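Local coordinates for protein thiosulfate sulfurtransferase TUM1 (PDB 3UTN) that accepts sulfur from NFS1 and passes it to UBA4 in the pathway for 2-thiolation of the wobble uridine of tRNAs, at residues Phe192-Ser197 with Ala201-Ala206; Asp82-Lys87 with Asp102-Asn107; Thr278-Gly283 with Thr293-Ala298; Ala34-Val39 with Lys155-Ser160. One frame throughout, in Å; residues are numbered along the deposited sequence. Where two conformers were deposited one is given.

Contact 1: residues Phe192-Ser197 with Ala201-Ala206; sequences FQLVKS and AKKFNA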
loop_
_atom_site.group_PDB
_atom_site.type_symbol
_atom_site.label_atom_id
_atom_site.label_comp_id
_atom_site.label_asym_id
_atom_site.label_seq_id
_atom_site.Cartn_x
_atom_site.Cartn_y
_atom_site.Cartn_z
ATOM N N PHE A 192 -4.701 13.408 -14.752
ATOM C CA PHE A 192 -4.402 14.021 -16.017
ATOM C C PHE A 192 -4.848 15.468 -16.053
ATOM O O PHE A 192 -4.079 16.322 -16.450
ATOM C CB PHE A 192 -5.004 13.253 -17.185
ATOM C CG PHE A 192 -4.571 13.784 -18.502
ATOM C CD1 PHE A 192 -3.248 13.662 -18.899
ATOM C CD2 PHE A 192 -5.464 14.458 -19.325
ATOM C CE1 PHE A 192 -2.830 14.170 -20.112
ATOM C CE2 PHE A 192 -5.049 14.971 -20.540
ATOM C CZ PHE A 192 -3.729 14.828 -20.933
ATOM N N GLN A 193 -6.077 15.736 -15.622
ATOM C CA GLN A 193 -6.576 17.111 -15.581
ATOM C C GLN A 193 -5.668 17.976 -14.725
ATOM O O GLN A 193 -5.293 19.068 -15.129
ATOM C CB GLN A 193 -8.022 17.184 -15.082
ATOM C CG GLN A 193 -8.596 18.600 -15.006
ATOM C CD GLN A 193 -8.364 19.439 -16.266
ATOM O OE1 GLN A 193 -8.176 18.913 -17.367
ATOM N NE2 GLN A 193 -8.386 20.757 -16.101
ATOM N N LEU A 194 -5.305 17.469 -13.551
ATOM C CA LEU A 194 -4.410 18.187 -12.660
ATOM C C LEU A 194 -3.101 18.508 -13.344
ATOM O O LEU A 194 -2.578 19.610 -13.218
ATOM C CB LEU A 194 -4.157 17.379 -11.388
ATOM C CG LEU A 194 -5.357 17.360 -10.447
ATOM C CD1 LEU A 194 -5.169 16.269 -9.411
ATOM C CD2 LEU A 194 -5.569 18.731 -9.817
ATOM N N VAL A 195 -2.584 17.538 -14.084
ATOM C CA VAL A 195 -1.325 17.714 -14.771
ATOM C C VAL A 195 -1.520 18.556 -16.019
ATOM O O VAL A 195 -0.743 19.467 -16.275
ATOM C CB VAL A 195 -0.691 16.364 -15.126
ATOM C CG1 VAL A 195 0.553 16.564 -15.972
ATOM C CG2 VAL A 195 -0.349 15.620 -13.850
ATOM N N LYS A 196 -2.561 18.237 -16.784
ATOM C CA LYS A 196 -2.900 19.005 -17.975
ATOM C C LYS A 196 -3.114 20.464 -17.607
ATOM O O LYS A 196 -2.648 21.349 -18.309
ATOM C CB LYS A 196 -4.147 18.440 -18.654
ATOM C CG LYS A 196 -4.508 19.143 -19.949
ATOM C CD LYS A 196 -5.723 18.510 -20.603
ATOM C CE LYS A 196 -6.065 19.214 -21.908
ATOM N NZ LYS A 196 -4.877 19.364 -22.796
ATOM N N SER A 197 -3.805 20.707 -16.498
ATOM C CA SER A 197 -4.058 22.069 -16.036
ATOM C C SER A 197 -2.848 22.683 -15.340
ATOM O O SER A 197 -2.861 23.864 -15.003
ATOM C CB SER A 197 -5.271 22.107 -15.113
ATOM O OG SER A 197 -5.019 21.350 -13.947
ATOM N N ALA A 201 0.986 20.023 -8.935
ATOM C CA ALA A 201 1.878 20.482 -7.875
ATOM C C ALA A 201 1.259 21.636 -7.089
ATOM O O ALA A 201 1.485 21.761 -5.888
ATOM C CB ALA A 201 3.230 20.883 -8.439
ATOM N N LYS A 202 0.466 22.459 -7.775
ATOM C CA LYS A 202 -0.205 23.604 -7.162
ATOM C C LYS A 202 -1.228 23.156 -6.130
ATOM O O LYS A 202 -1.256 23.667 -5.017
ATOM C CB LYS A 202 -0.907 24.462 -8.219
ATOM C CG LYS A 202 -0.002 25.401 -9.001
ATOM C CD LYS A 202 -0.807 26.195 -10.024
ATOM C CE LYS A 202 0.088 27.032 -10.928
ATOM N NZ LYS A 202 0.820 26.202 -11.926
ATOM N N LYS A 203 -2.065 22.197 -6.511
ATOM C CA LYS A 203 -3.158 21.762 -5.660
ATOM C C LYS A 203 -2.759 20.614 -4.746
ATOM O O LYS A 203 -3.404 20.383 -3.734
ATOM C CB LYS A 203 -4.386 21.367 -6.490
ATOM C CG LYS A 203 -4.946 22.472 -7.377
ATOM C CD LYS A 203 -6.452 22.630 -7.197
ATOM C CE LYS A 203 -7.248 21.471 -7.781
ATOM N NZ LYS A 203 -7.446 21.606 -9.253
ATOM N N PHE A 204 -1.701 19.893 -5.105
ATOM C CA PHE A 204 -1.333 18.688 -4.373
ATOM C C PHE A 204 0.147 18.548 -4.142
ATOM O O PHE A 204 0.969 18.995 -4.934
ATOM C CB PHE A 204 -1.815 17.430 -5.106
ATOM C CG PHE A 204 -3.298 17.341 -5.234
ATOM C CD1 PHE A 204 -3.942 17.872 -6.340
ATOM C CD2 PHE A 204 -4.057 16.734 -4.246
ATOM C CE1 PHE A 204 -5.319 17.802 -6.455
ATOM C CE2 PHE A 204 -5.434 16.655 -4.359
ATOM C CZ PHE A 204 -6.067 17.193 -5.464
ATOM N N ASN A 205 0.467 17.905 -3.031
ATOM C CA ASN A 205 1.734 17.246 -2.896
ATOM C C ASN A 205 1.540 15.961 -3.656
ATOM O O ASN A 205 0.692 15.147 -3.311
ATOM C CB ASN A 205 2.014 16.955 -1.438
ATOM C CG ASN A 205 1.853 18.179 -0.577
ATOM O OD1 ASN A 205 2.544 19.168 -0.778
ATOM N ND2 ASN A 205 0.921 18.128 0.365
ATOM N N ALA A 206 2.278 15.801 -4.734
ATOM C CA ALA A 206 2.106 14.613 -5.524
ATOM C C ALA A 206 3.409 13.867 -5.457
ATOM O O ALA A 206 4.432 14.324 -5.952
ATOM C CB ALA A 206 1.713 14.957 -6.947
#
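Leu194 carries this contact and meets both Phe204 and Lys203. Its CG stands beside the backbone N (chi1 -73°), and this turns the branch toward Lys203 and Phe204. From CB the chain runs to CG, which lies 4.0 Å from Phe204 CE1. The branch then splits. Leu194 CD1 approaches Phe204 CE1 to 3.3 Å, coming at the ring obliquely. Leu194 CD2 lies 3.5 Å from Lys203 NZ and touches Phe204 CE1 as well. Both methyls thus gather round one ring carbon. The leucine crosses the phenylalanine and the lysine at about a right angle. The Lys203 chain is bent along its length. Its NZ passes beside the CD2 methyl without bonding to it, and its salt bridge is made with Glu199. Within segment 192-197, Gln193 O accepts two bonds, from Ser197 N and from Ser197 OG, each at 2.6 Å, from opposite faces of its plane. The second holds the serine hydroxyl against the backbone. Leu194 of helix 188-196 and Phe204, between helix 200-203 and strand 205-208, both also pack on Ile279 of the neighbouring strand 278-281 in the C-terminal rhodanese domain.

Contact 2: residues Asp82-Lys87 with Asp102-Asn107; sequences DAISDK and DDAMSN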
loop_
_atom_site.group_PDB
_atom_site.type_symbol
_atom_site.label_atom_id
_atom_site.label_comp_id
_atom_site.label_asym_id
_atom_site.label_seq_id
_atom_site.Cartn_x
_atom_site.Cartn_y
_atom_site.Cartn_z
ATOM N N ASP A 82 -2.539 -9.641 -6.033
ATOM C CA ASP A 82 -2.778 -9.791 -7.463
ATOM C C ASP A 82 -4.220 -10.134 -7.770
ATOM O O ASP A 82 -4.827 -9.522 -8.641
ATOM C CB ASP A 82 -1.870 -10.862 -8.045
ATOM C CG ASP A 82 -0.429 -10.465 -8.012
ATOM O OD1 ASP A 82 -0.135 -9.270 -8.211
ATOM O OD2 ASP A 82 0.414 -11.347 -7.787
ATOM N N ALA A 83 -4.754 -11.124 -7.064
ATOM C CA ALA A 83 -6.112 -11.590 -7.312
ATOM C C ALA A 83 -7.131 -10.564 -6.857
ATOM O O ALA A 83 -8.146 -10.362 -7.512
ATOM C CB ALA A 83 -6.349 -12.924 -6.630
ATOM N N ILE A 84 -6.847 -9.901 -5.742
ATOM C CA ILE A 84 -7.766 -8.916 -5.193
ATOM C C ILE A 84 -7.400 -7.550 -5.755
ATOM O O ILE A 84 -6.991 -6.628 -5.050
ATOM C CB ILE A 84 -7.788 -8.947 -3.661
ATOM C CG1 ILE A 84 -7.798 -10.405 -3.188
ATOM C CG2 ILE A 84 -8.984 -8.164 -3.136
ATOM C CD1 ILE A 84 -7.534 -10.609 -1.716
ATOM N N SER A 85 -7.538 -7.460 -7.066
ATOM C CA SER A 85 -7.238 -6.266 -7.802
ATOM C C SER A 85 -8.170 -6.298 -8.991
ATOM O O SER A 85 -8.880 -7.289 -9.205
ATOM C CB SER A 85 -5.784 -6.281 -8.270
ATOM O OG SER A 85 -5.556 -7.357 -9.159
ATOM N N ASP A 86 -8.183 -5.215 -9.755
ATOM C CA ASP A 86 -8.885 -5.224 -11.012
ATOM C C ASP A 86 -7.994 -5.887 -12.049
ATOM O O ASP A 86 -7.245 -5.221 -12.757
ATOM C CB ASP A 86 -9.274 -3.813 -11.437
ATOM C CG ASP A 86 -10.207 -3.810 -12.626
ATOM O OD1 ASP A 86 -10.564 -4.907 -13.103
ATOM O OD2 ASP A 86 -10.586 -2.719 -13.083
ATOM N N LYS A 87 -8.077 -7.210 -12.128
ATOM C CA LYS A 87 -7.276 -7.974 -13.084
ATOM C C LYS A 87 -7.704 -7.711 -14.530
ATOM O O LYS A 87 -6.967 -8.023 -15.463
ATOM C CB LYS A 87 -7.322 -9.472 -12.761
ATOM C CG LYS A 87 -6.775 -9.813 -11.382
ATOM C CD LYS A 87 -6.289 -11.252 -11.284
ATOM C CE LYS A 87 -7.432 -12.247 -11.154
ATOM N NZ LYS A 87 -6.982 -13.510 -10.496
ATOM N N ASP A 102 -15.141 -8.124 -2.235
ATOM C CA ASP A 102 -16.074 -8.845 -1.380
ATOM C C ASP A 102 -15.926 -10.342 -1.544
ATOM O O ASP A 102 -15.904 -11.073 -0.559
ATOM C CB ASP A 102 -17.507 -8.424 -1.677
ATOM C CG ASP A 102 -17.793 -7.021 -1.228
ATOM O OD1 ASP A 102 -16.940 -6.443 -0.515
ATOM O OD2 ASP A 102 -18.860 -6.490 -1.592
ATOM N N ASP A 103 -15.814 -10.783 -2.793
ATOM C CA ASP A 103 -15.641 -12.195 -3.093
ATOM C C ASP A 103 -14.365 -12.700 -2.472
ATOM O O ASP A 103 -14.356 -13.760 -1.867
ATOM C CB ASP A 103 -15.645 -12.437 -4.601
ATOM C CG ASP A 103 -17.026 -12.273 -5.200
ATOM O OD1 ASP A 103 -17.983 -12.136 -4.415
ATOM O OD2 ASP A 103 -17.152 -12.267 -6.440
ATOM N N ALA A 104 -13.299 -11.918 -2.605
ATOM C CA ALA A 104 -12.030 -12.255 -1.988
ATOM C C ALA A 104 -12.218 -12.404 -0.489
ATOM O O ALA A 104 -11.880 -13.433 0.082
ATOM C CB ALA A 104 -10.995 -11.191 -2.294
ATOM N N MET A 105 -12.781 -11.376 0.139
ATOM C CA MET A 105 -13.022 -11.395 1.573
ATOM C C MET A 105 -13.868 -12.594 1.954
ATOM O O MET A 105 -13.561 -13.304 2.909
ATOM C CB MET A 105 -13.720 -10.118 2.014
ATOM C CG MET A 105 -12.899 -8.863 1.851
ATOM S SD MET A 105 -11.271 -9.017 2.596
ATOM C CE MET A 105 -10.286 -9.392 1.149
ATOM N N SER A 106 -14.930 -12.807 1.187
ATOM C CA SER A 106 -15.808 -13.943 1.386
ATOM C C SER A 106 -15.019 -15.241 1.281
ATOM O O SER A 106 -15.079 -16.078 2.181
ATOM C CB SER A 106 -16.942 -13.919 0.356
ATOM O OG SER A 106 -17.733 -12.760 0.527
ATOM N N ASN A 107 -14.282 -15.385 0.181
ATOM C CA ASN A 107 -13.466 -16.563 -0.081
ATOM C C ASN A 107 -12.507 -16.841 1.066
ATOM O O ASN A 107 -12.285 -17.990 1.432
ATOM C CB ASN A 107 -12.687 -16.383 -1.387
ATOM C CG ASN A 107 -11.960 -17.642 -1.813
ATOM O OD1 ASN A 107 -12.566 -18.587 -2.317
ATOM N ND2 ASN A 107 -10.650 -17.653 -1.624
#
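No ring or amide face is used where Ile84 meets Ala104 and Met105, and the touching groups are all aliphatic or thioether. The Ala104 methyl is the centre of the contact. Ile84 closes round it with CG1, CG2 and CD1. The tightest approach is Ile84 CG1 to Ala104 CB at 3.4 Å, closer than usual for two carbons. Ile84 CD1 follows at 3.6 Å from Ala104 CB, and Ile84 CG2 at 3.7 Å from the same methyl. With chi1 -43°, CG1 lies beside the backbone N and CG2 anti to it, and both branches face the Ala104 methyl. Met105 adds a looser touch. Its bent chain brings CE to 4.2 Å from Ile84 CD1, and the two side chains cross at about a right angle. Phe79 packs on both Ile84 and Met105. One turn of the helix is tied by Ser106 OG, which gives a hydrogen bond of 2.7 Å to Asp102 O from above the carbonyl plane. The same OG also bonds to Tyr174 N. Asp102 itself forms a salt bridge with Lys98. Ile84 is the centre of an inverse gamma turn, and its side chain points toward helix 98-107. The contact joins the loop after edge strand 77-78 to this helix, within the N-terminal rhodanese domain, the one without the catalytic cysteine.

Contact 3: residues Thr278-Gly283 with Thr293-Ala298; sequences TICSCG and TALELA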
loop_
_atom_site.group_PDB
_atom_site.type_symbol
_atom_site.label_atom_id
_atom_site.label_comp_id
_atom_site.label_asym_id
_atom_site.label_seq_id
_atom_site.Cartn_x
_atom_site.Cartn_y
_atom_site.Cartn_z
ATOM N N THR A 278 -2.625 15.435 -0.753
ATOM C CA THR A 278 -1.495 14.722 -1.288
ATOM C C THR A 278 -1.956 13.608 -2.184
ATOM O O THR A 278 -2.973 12.967 -1.943
ATOM C CB THR A 278 -0.576 14.224 -0.162
ATOM O OG1 THR A 278 -0.023 15.363 0.498
ATOM C CG2 THR A 278 0.565 13.379 -0.709
ATOM N N ILE A 279 -1.217 13.420 -3.260
ATOM C CA ILE A 279 -1.440 12.295 -4.111
ATOM C C ILE A 279 -0.175 11.487 -4.087
ATOM O O ILE A 279 0.922 12.013 -4.238
ATOM C CB ILE A 279 -1.796 12.713 -5.540
ATOM C CG1 ILE A 279 -3.140 13.438 -5.531
ATOM C CG2 ILE A 279 -1.821 11.492 -6.447
ATOM C CD1 ILE A 279 -3.476 14.157 -6.814
ATOM N N CYS A 280 -0.344 10.204 -3.835
ATOM C CA CYS A 280 0.743 9.283 -3.955
ATOM C C CYS A 280 0.502 8.417 -5.147
ATOM O O CYS A 280 -0.621 8.023 -5.440
ATOM C CB CYS A 280 0.880 8.453 -2.696
ATOM S SG CYS A 280 1.394 9.514 -1.341
ATOM N N SER A 281 1.580 8.153 -5.850
ATOM C CA SER A 281 1.553 7.275 -6.976
ATOM C C SER A 281 2.856 6.520 -6.894
ATOM O O SER A 281 3.711 6.818 -6.062
ATOM C CB SER A 281 1.483 8.088 -8.263
ATOM O OG SER A 281 2.611 8.940 -8.362
ATOM N N CYS A 282 2.997 5.524 -7.745
ATOM C CA CYS A 282 4.281 4.898 -7.950
ATOM C C CYS A 282 4.186 4.348 -9.339
ATOM O O CYS A 282 3.626 5.006 -10.215
ATOM C CB CYS A 282 4.522 3.792 -6.935
ATOM S SG CYS A 282 3.115 2.689 -6.768
ATOM N N GLY A 283 4.704 3.147 -9.543
ATOM C CA GLY A 283 4.652 2.520 -10.845
ATOM C C GLY A 283 3.290 1.916 -11.066
ATOM O O GLY A 283 2.727 2.015 -12.154
ATOM N N THR A 293 0.748 5.775 3.169
ATOM C CA THR A 293 0.586 5.346 4.540
ATOM C C THR A 293 1.564 6.063 5.447
ATOM O O THR A 293 1.184 6.506 6.530
ATOM C CB THR A 293 0.758 3.828 4.640
ATOM O OG1 THR A 293 -0.254 3.211 3.839
ATOM C CG2 THR A 293 0.630 3.356 6.068
ATOM N N ALA A 294 2.807 6.190 4.990
ATOM C CA ALA A 294 3.828 6.932 5.722
ATOM C C ALA A 294 3.402 8.380 5.912
ATOM O O ALA A 294 3.553 8.935 6.995
ATOM C CB ALA A 294 5.153 6.867 5.003
ATOM N N LEU A 295 2.854 8.972 4.854
ATOM C CA LEU A 295 2.386 10.351 4.906
ATOM C C LEU A 295 1.243 10.499 5.890
ATOM O O LEU A 295 1.254 11.385 6.738
ATOM C CB LEU A 295 1.965 10.824 3.520
ATOM C CG LEU A 295 3.089 10.791 2.490
ATOM C CD1 LEU A 295 2.583 11.274 1.150
ATOM C CD2 LEU A 295 4.280 11.620 2.945
ATOM N N GLU A 296 0.264 9.612 5.789
ATOM C CA GLU A 296 -0.847 9.629 6.719
ATOM C C GLU A 296 -0.369 9.367 8.132
ATOM O O GLU A 296 -0.864 9.968 9.084
ATOM C CB GLU A 296 -1.882 8.605 6.308
ATOM C CG GLU A 296 -2.581 9.020 5.038
ATOM C CD GLU A 296 -3.174 7.855 4.292
ATOM O OE1 GLU A 296 -2.899 6.688 4.657
ATOM O OE2 GLU A 296 -3.923 8.119 3.338
ATOM N N LEU A 297 0.604 8.475 8.253
ATOM C CA LEU A 297 1.261 8.221 9.515
ATOM C C LEU A 297 1.867 9.506 10.049
ATOM O O LEU A 297 1.747 9.800 11.230
ATOM C CB LEU A 297 2.344 7.167 9.340
ATOM C CG LEU A 297 3.087 6.739 10.594
ATOM C CD1 LEU A 297 2.109 6.133 11.583
ATOM C CD2 LEU A 297 4.138 5.734 10.178
ATOM N N ALA A 298 2.499 10.264 9.156
ATOM C CA ALA A 298 3.103 11.548 9.483
ATOM C C ALA A 298 2.050 12.622 9.713
ATOM O O ALA A 298 2.380 13.765 10.007
ATOM C CB ALA A 298 4.060 11.969 8.383
#
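Leu295 packs on Thr278 and Cys280 inside a beta-alpha-beta unit of the C-terminal rhodanese domain. The unit runs from strand 278-281 through helix 286-297 to strand 303-306. A single methyl makes the contact on the helix side. Leu295 CD1 lies 3.3 Å from Cys280 SG and 3.5 Å from Thr278 CG2. The last pair is tighter than usual for two carbons. Thr278 and Cys280 are two apart on the strand and point to the same face. Ile279, between them, points away. The leucine CG stands beside its backbone N (chi1 -60°), and from there CD1 reaches the strand. No hydrogen bond links the two segments, and all three touching residues are buried. The next shell surrounds the group: Leu261 of helix 255-267 touches Leu295, and Ile291 and Val303 touch Cys280, while backbone bonds from Thr278 and Cys280 to Arg304 fix the strand in its sheet. Just past the strand end lies Cys282, which forms the persulfide intermediate in catalysis and whose backbone N bonds to Ser309 OG. The packing therefore lies on the strand that leads into the active-site loop. At Thr278 the two branches divide the work: CG2 meets the leucine methyl, while OG1 bonds to Asn205 ND2.

Contact 4: residues Ala34-Val39 with Lys155-Ser160; sequences AFVKLV and KYPLDS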
loop_
_atom_site.group_PDB
_atom_site.type_symbol
_atom_site.label_atom_id
_atom_site.label_comp_id
_atom_site.label_asym_id
_atom_site.label_seq_id
_atom_site.Cartn_x
_atom_site.Cartn_y
_atom_site.Cartn_z
ATOM N N ALA A 34 1.673 -4.186 20.061
ATOM C CA ALA A 34 0.298 -3.726 20.109
ATOM C C ALA A 34 -0.584 -4.796 19.504
ATOM O O ALA A 34 -1.685 -5.038 19.972
ATOM C CB ALA A 34 0.143 -2.418 19.365
ATOM N N PHE A 35 -0.077 -5.457 18.471
ATOM C CA PHE A 35 -0.823 -6.529 17.855
ATOM C C PHE A 35 -1.089 -7.679 18.812
ATOM O O PHE A 35 -2.218 -8.123 18.928
ATOM C CB PHE A 35 -0.139 -7.040 16.596
ATOM C CG PHE A 35 -0.729 -8.311 16.085
ATOM C CD1 PHE A 35 -1.952 -8.306 15.425
ATOM C CD2 PHE A 35 -0.093 -9.519 16.312
ATOM C CE1 PHE A 35 -2.505 -9.484 14.959
ATOM C CE2 PHE A 35 -0.644 -10.699 15.851
ATOM C CZ PHE A 35 -1.852 -10.679 15.172
ATOM N N VAL A 36 -0.062 -8.179 19.488
ATOM C CA VAL A 36 -0.298 -9.302 20.391
ATOM C C VAL A 36 -1.160 -8.844 21.554
ATOM O O VAL A 36 -2.015 -9.590 22.029
ATOM C CB VAL A 36 0.990 -9.997 20.874
ATOM C CG1 VAL A 36 1.698 -10.642 19.695
ATOM C CG2 VAL A 36 1.909 -9.034 21.604
ATOM N N LYS A 37 -0.955 -7.598 21.975
ATOM C CA LYS A 37 -1.800 -7.004 22.996
ATOM C C LYS A 37 -3.232 -7.021 22.487
ATOM O O LYS A 37 -4.139 -7.471 23.175
ATOM C CB LYS A 37 -1.363 -5.580 23.316
ATOM C CG LYS A 37 -2.149 -4.974 24.462
ATOM C CD LYS A 37 -1.827 -3.509 24.666
ATOM C CE LYS A 37 -2.671 -2.979 25.809
ATOM N NZ LYS A 37 -2.152 -1.677 26.290
ATOM N N LEU A 38 -3.413 -6.547 21.263
ATOM C CA LEU A 38 -4.723 -6.541 20.634
ATOM C C LEU A 38 -5.294 -7.950 20.617
ATOM O O LEU A 38 -6.406 -8.175 21.084
ATOM C CB LEU A 38 -4.637 -5.973 19.221
ATOM C CG LEU A 38 -5.907 -5.973 18.373
ATOM C CD1 LEU A 38 -6.916 -4.962 18.887
ATOM C CD2 LEU A 38 -5.525 -5.679 16.935
ATOM N N VAL A 39 -4.517 -8.899 20.108
ATOM C CA VAL A 39 -4.960 -10.282 20.039
ATOM C C VAL A 39 -5.317 -10.798 21.423
ATOM O O VAL A 39 -6.385 -11.354 21.621
ATOM C CB VAL A 39 -3.912 -11.198 19.381
ATOM C CG1 VAL A 39 -4.359 -12.650 19.432
ATOM C CG2 VAL A 39 -3.686 -10.778 17.942
ATOM N N LYS A 155 10.352 -12.309 17.307
ATOM C CA LYS A 155 9.805 -13.619 17.641
ATOM C C LYS A 155 8.393 -13.531 18.202
ATOM O O LYS A 155 8.015 -14.236 19.127
ATOM C CB LYS A 155 10.754 -14.369 18.584
ATOM C CG LYS A 155 12.099 -14.693 17.945
ATOM C CD LYS A 155 13.129 -15.092 18.989
ATOM C CE LYS A 155 14.487 -15.336 18.347
ATOM N NZ LYS A 155 15.448 -15.958 19.303
ATOM N N TYR A 156 7.606 -12.645 17.622
ATOM C CA TYR A 156 6.207 -12.595 17.956
ATOM C C TYR A 156 5.544 -13.862 17.453
ATOM O O TYR A 156 6.110 -14.538 16.593
ATOM C CB TYR A 156 5.591 -11.338 17.386
ATOM C CG TYR A 156 5.904 -10.168 18.248
ATOM C CD1 TYR A 156 4.996 -9.741 19.207
ATOM C CD2 TYR A 156 7.131 -9.520 18.154
ATOM C CE1 TYR A 156 5.284 -8.678 20.028
ATOM C CE2 TYR A 156 7.426 -8.449 18.973
ATOM C CZ TYR A 156 6.494 -8.039 19.906
ATOM O OH TYR A 156 6.772 -6.988 20.726
ATOM N N PRO A 157 4.372 -14.215 18.019
ATOM C CA PRO A 157 3.798 -15.527 17.767
ATOM C C PRO A 157 3.671 -15.796 16.296
ATOM O O PRO A 157 3.060 -15.024 15.558
ATOM C CB PRO A 157 2.417 -15.439 18.405
ATOM C CG PRO A 157 2.597 -14.453 19.493
ATOM C CD PRO A 157 3.522 -13.427 18.924
ATOM N N LEU A 158 4.274 -16.890 15.879
ATOM C CA LEU A 158 4.179 -17.310 14.517
ATOM C C LEU A 158 3.467 -18.622 14.480
ATOM O O LEU A 158 3.686 -19.497 15.319
ATOM C CB LEU A 158 5.559 -17.446 13.890
ATOM C CG LEU A 158 6.226 -16.111 13.587
ATOM C CD1 LEU A 158 7.642 -16.352 13.103
ATOM C CD2 LEU A 158 5.410 -15.348 12.557
ATOM N N ASP A 159 2.573 -18.725 13.519
ATOM C CA ASP A 159 2.064 -19.991 13.108
ATOM C C ASP A 159 3.057 -20.441 12.046
ATOM O O ASP A 159 3.043 -19.949 10.913
ATOM C CB ASP A 159 0.663 -19.828 12.534
ATOM C CG ASP A 159 0.176 -21.068 11.852
ATOM O OD1 ASP A 159 0.801 -22.121 12.057
ATOM O OD2 ASP A 159 -0.822 -20.989 11.103
ATOM N N SER A 160 3.945 -21.349 12.435
ATOM C CA SER A 160 4.957 -21.862 11.523
ATOM C C SER A 160 4.440 -23.110 10.833
ATOM O O SER A 160 5.176 -23.782 10.122
ATOM C CB SER A 160 6.251 -22.166 12.269
ATOM O OG SER A 160 6.797 -20.977 12.810
#
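Val36 holds a torsion uncommon for valine in a helix; its CG1 meets both Tyr156 and Pro157, and its CG2 meets Tyr156. At chi1 -65° CG2 sits between the backbone N and the carbonyl carbon, while CG1 is anti to the carbonyl carbon. Val39, one turn on, has the more usual value near 180°. CG1 comes in at the edge of the Tyr156 ring, in its plane, 3.5 Å from Tyr156 CD1. The same methyl lies 3.4 Å from Pro157 CD, a tight approach for two carbons. Val36 CG2 touches the next ring atom, Tyr156 CE1, at 3.7 Å. The valine thus fits where the ring edge and the proline ring meet. Both follow the end of helix 148-153. Lys155, with positive phi, is the C-prime residue of a Schellman motif in which Tyr156 N bonds to Tyr151 O. The Tyr156 ring also meets the ring of Tyr151, whose OH bonds to Pro157 O. The contact joins helix 32-41 to the loop following helix 148-153, far apart in sequence. Across the two segments there is no hydrogen bond or salt bridge. The contacts are carbon to carbon, consistent with a surface fit set by shape rather than charge.

How the contacts relate
Contacts 1 and 3 belong to the C-terminal rhodanese domain and touch each other. Their strands 205-208 and 278-281 are neighbours in one parallel sheet, joined by the bond from Ile279 N to Asn205 O. Both are buried, as is contact 2, which lies about 12 Å from contact 3 at the nearest atoms. Contact 4 is a surface contact, about 42 Å from contact 1 between centres, on the opposite side of the chain's centre. None has a hydrogen bond across its segments. Contact 3 adds a thiol, contact 2 a thioether carbon and contact 4 an aromatic edge. In contact 1 a lysine amine also touches the leucine. Only contact 3 includes the catalytic cysteine in its segments.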